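Local coordinates for type 3 secretion system chaperone YscE (PDB 2P58), which acts as a type III secretion chaperone that, together with YscG, keeps the needle protein YscF from polymerizing prematurely in the bacterial cytoplasm, at residues A[18-23]-A[48-53]. Sequence-based numbering, arbitrary orientation.
Sequences MQLEMA and KALESA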
HETATM    1  N   MSE A  18      -9.920  12.662 -13.734  1.00 24.39           N
HETATM    2  CA  MSE A  18      -9.607  13.129 -15.078  1.00 25.23           C
HETATM    3  C   MSE A  18      -8.211  12.693 -15.479  1.00 22.03           C
HETATM    4  O   MSE A  18      -7.979  12.371 -16.645  1.00 19.64           O
HETATM    5  CB  MSE A  18      -9.737  14.653 -15.166  1.00 27.24           C
HETATM    6  CG  MSE A  18     -11.171  15.111 -15.117  1.00 32.39           C
HETATM    7 SE   MSE A  18     -11.323  16.913 -15.371  1.00 38.96          SE
HETATM    8  CE  MSE A  18      -9.953  17.200 -16.533  1.00 30.94           C
ATOM      9  N   GLN A  19      -7.282  12.681 -14.519  1.00 20.44           N
ATOM     10  CA  GLN A  19      -5.908  12.275 -14.814  1.00 20.26           C
ATOM     11  C   GLN A  19      -5.873  10.813 -15.249  1.00 19.04           C
ATOM     12  O   GLN A  19      -5.205  10.459 -16.222  1.00 20.35           O
ATOM     13  CB  GLN A  19      -4.982  12.485 -13.586  1.00 21.12           C
ATOM     14  CG  GLN A  19      -3.547  12.046 -13.808  1.00 22.62           C
ATOM     15  CD  GLN A  19      -2.636  12.352 -12.621  1.00 23.70           C
ATOM     16  OE1 GLN A  19      -3.088  12.850 -11.602  1.00 25.68           O
ATOM     17  NE2 GLN A  19      -1.349  12.049 -12.761  1.00 23.42           N
ATOM     18  N   LEU A  20      -6.594   9.955 -14.534  1.00 17.60           N
ATOM     19  CA  LEU A  20      -6.593   8.537 -14.883  1.00 18.18           C
ATOM     20  C   LEU A  20      -7.296   8.299 -16.217  1.00 18.77           C
ATOM     21  O   LEU A  20      -6.844   7.508 -17.038  1.00 16.38           O
ATOM     22  CB  LEU A  20      -7.304   7.728 -13.801  1.00 18.51           C
ATOM     23  CG  LEU A  20      -6.713   7.815 -12.386  1.00 18.89           C
ATOM     24  CD1 LEU A  20      -7.747   7.277 -11.408  1.00 19.25           C
ATOM     25  CD2 LEU A  20      -5.388   7.020 -12.324  1.00 19.61           C
ATOM     26  N   GLU A  21      -8.414   8.981 -16.430  1.00 18.88           N
ATOM     27  CA  GLU A  21      -9.166   8.798 -17.670  1.00 18.32           C
ATOM     28  C   GLU A  21      -8.385   9.282 -18.873  1.00 17.32           C
ATOM     29  O   GLU A  21      -8.437   8.658 -19.928  1.00 16.53           O
ATOM     30  CB  GLU A  21     -10.524   9.503 -17.584  1.00 20.80           C
ATOM     31  CG  GLU A  21     -11.485   8.765 -16.669  1.00 26.10           C
ATOM     32  CD  GLU A  21     -12.138   7.562 -17.340  1.00 32.48           C
ATOM     33  OE1 GLU A  21     -11.638   7.103 -18.398  1.00 35.69           O
ATOM     34  OE2 GLU A  21     -13.155   7.063 -16.804  1.00 35.01           O
HETATM   35  N   MSE A  22      -7.662  10.386 -18.730  1.00 16.94           N
HETATM   36  CA  MSE A  22      -6.865  10.879 -19.840  1.00 17.39           C
HETATM   37  C   MSE A  22      -5.726   9.896 -20.123  1.00 17.90           C
HETATM   38  O   MSE A  22      -5.384   9.627 -21.285  1.00 16.03           O
HETATM   39  CB  MSE A  22      -6.299  12.277 -19.538  1.00 18.99           C
HETATM   40  CG  MSE A  22      -7.401  13.328 -19.468  1.00 23.45           C
HETATM   41 SE   MSE A  22      -6.869  15.074 -19.264  1.00 26.08          SE
HETATM   42  CE  MSE A  22      -5.915  14.994 -17.830  1.00 29.66           C
ATOM     43  N   ALA A  23      -5.119   9.369 -19.062  1.00 16.99           N
ATOM     44  CA  ALA A  23      -4.030   8.431 -19.269  1.00 15.59           C
ATOM     45  C   ALA A  23      -4.544   7.165 -19.971  1.00 15.47           C
ATOM     46  O   ALA A  23      -3.830   6.609 -20.811  1.00 15.17           O
ATOM     47  CB  ALA A  23      -3.387   8.069 -17.951  1.00 16.15           C
ATOM     48  N   LYS A  48      -4.997  -2.332 -17.535  1.00 14.91           N
ATOM     49  CA  LYS A  48      -5.755  -2.945 -16.460  1.00 16.84           C
ATOM     50  C   LYS A  48      -5.568  -2.190 -15.135  1.00 16.78           C
ATOM     51  O   LYS A  48      -6.514  -2.060 -14.335  1.00 13.82           O
ATOM     52  CB  LYS A  48      -5.354  -4.406 -16.289  1.00 19.81           C
ATOM     53  CG  LYS A  48      -6.395  -5.182 -15.485  1.00 26.15           C
ATOM     54  CD  LYS A  48      -7.753  -5.124 -16.220  1.00 30.67           C
ATOM     55  CE  LYS A  48      -8.887  -5.701 -15.379  1.00 35.05           C
ATOM     56  NZ  LYS A  48      -8.543  -7.066 -14.920  1.00 35.86           N
ATOM     57  N   ALA A  49      -4.360  -1.693 -14.894  1.00 14.07           N
ATOM     58  CA  ALA A  49      -4.100  -0.942 -13.662  1.00 14.07           C
ATOM     59  C   ALA A  49      -4.932   0.351 -13.648  1.00 12.50           C
ATOM     60  O   ALA A  49      -5.531   0.744 -12.633  1.00 12.17           O
ATOM     61  CB  ALA A  49      -2.630  -0.620 -13.561  1.00 11.86           C
ATOM     62  N   LEU A  50      -4.984   1.012 -14.795  1.00 11.66           N
ATOM     63  CA  LEU A  50      -5.747   2.259 -14.864  1.00 13.26           C
ATOM     64  C   LEU A  50      -7.230   1.997 -14.696  1.00 13.45           C
ATOM     65  O   LEU A  50      -7.900   2.730 -13.968  1.00 12.42           O
ATOM     66  CB  LEU A  50      -5.488   2.961 -16.205  1.00 14.74           C
ATOM     67  CG  LEU A  50      -4.110   3.614 -16.315  1.00 15.52           C
ATOM     68  CD1 LEU A  50      -3.829   3.964 -17.770  1.00 14.75           C
ATOM     69  CD2 LEU A  50      -4.045   4.861 -15.421  1.00 15.27           C
ATOM     70  N   GLU A  51      -7.754   0.967 -15.374  1.00 14.77           N
ATOM     71  CA  GLU A  51      -9.168   0.642 -15.277  1.00 15.72           C
ATOM     72  C   GLU A  51      -9.496   0.329 -13.826  1.00 13.76           C
ATOM     73  O   GLU A  51     -10.533   0.725 -13.310  1.00 13.07           O
ATOM     74  CB  GLU A  51      -9.507  -0.573 -16.168  1.00 17.89           C
ATOM     75  CG  GLU A  51      -9.432  -0.236 -17.666  1.00 25.65           C
ATOM     76  CD  GLU A  51      -9.416  -1.478 -18.562  1.00 34.33           C
ATOM     77  OE1 GLU A  51      -9.495  -2.613 -18.026  1.00 35.44           O
ATOM     78  OE2 GLU A  51      -9.312  -1.309 -19.808  1.00 38.68           O
ATOM     79  N   SER A  52      -8.596  -0.402 -13.182  1.00 13.46           N
ATOM     80  CA  SER A  52      -8.794  -0.792 -11.779  1.00 13.40           C
ATOM     81  C   SER A  52      -8.821   0.403 -10.844  1.00 10.88           C
ATOM     82  O   SER A  52      -9.581   0.442  -9.885  1.00 14.07           O
ATOM     83  CB  SER A  52      -7.668  -1.745 -11.365  1.00 12.77           C
ATOM     84  OG  SER A  52      -7.810  -2.986 -12.059  1.00 16.62           O
ATOM     85  N   ALA A  53      -7.922   1.344 -11.080  1.00 11.51           N
ATOM     86  CA  ALA A  53      -7.865   2.535 -10.262  1.00 11.84           C
ATOM     87  C   ALA A  53      -9.133   3.373 -10.435  1.00 11.68           C
ATOM     88  O   ALA A  53      -9.710   3.867  -9.475  1.00 11.57           O
ATOM     89  CB  ALA A  53      -6.613   3.369 -10.643  1.00 12.04           C
TER
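L20 and L50 meet at the middle of the contact, with L20 CD2 4.0 Å from L50 CD2. The two leucines cross at a slant. In L20, CG lies beside the backbone N and anti to the carbonyl carbon (chi1 -59°); from there CD2 faces L50 and CD1 rests on CB of A53 at 4.1 Å. L50 spreads both methyls over A23: its CD1 is 3.9 Å from A23 C, and its CD2 touches A23 CB. The small side chains of A23 and A53 probably allow this close fit. The axes of 18-23 and 48-53 come within 9.6 Å at 150°, nearly antiparallel. The segments belong to helices 10-30 and 37-60, which form a helical hairpin. I54 and L27 extend this apolar seam.

The solvent side is looser. M18 and M22, both selenomethionines, are exposed. E21 and E51 start away from the other segment, yet E21 touches I54 and E51 touches L24. Another protein chain covers A49, S52 and A53. There S52 OG donates a hydrogen bond to K48 O (2.8 Å); S52 N uses the same oxygen from the opposite face of its plane. The side chains that meet are apolar, which implies that van der Waals packing and burial, not polar bonds, join the segments here.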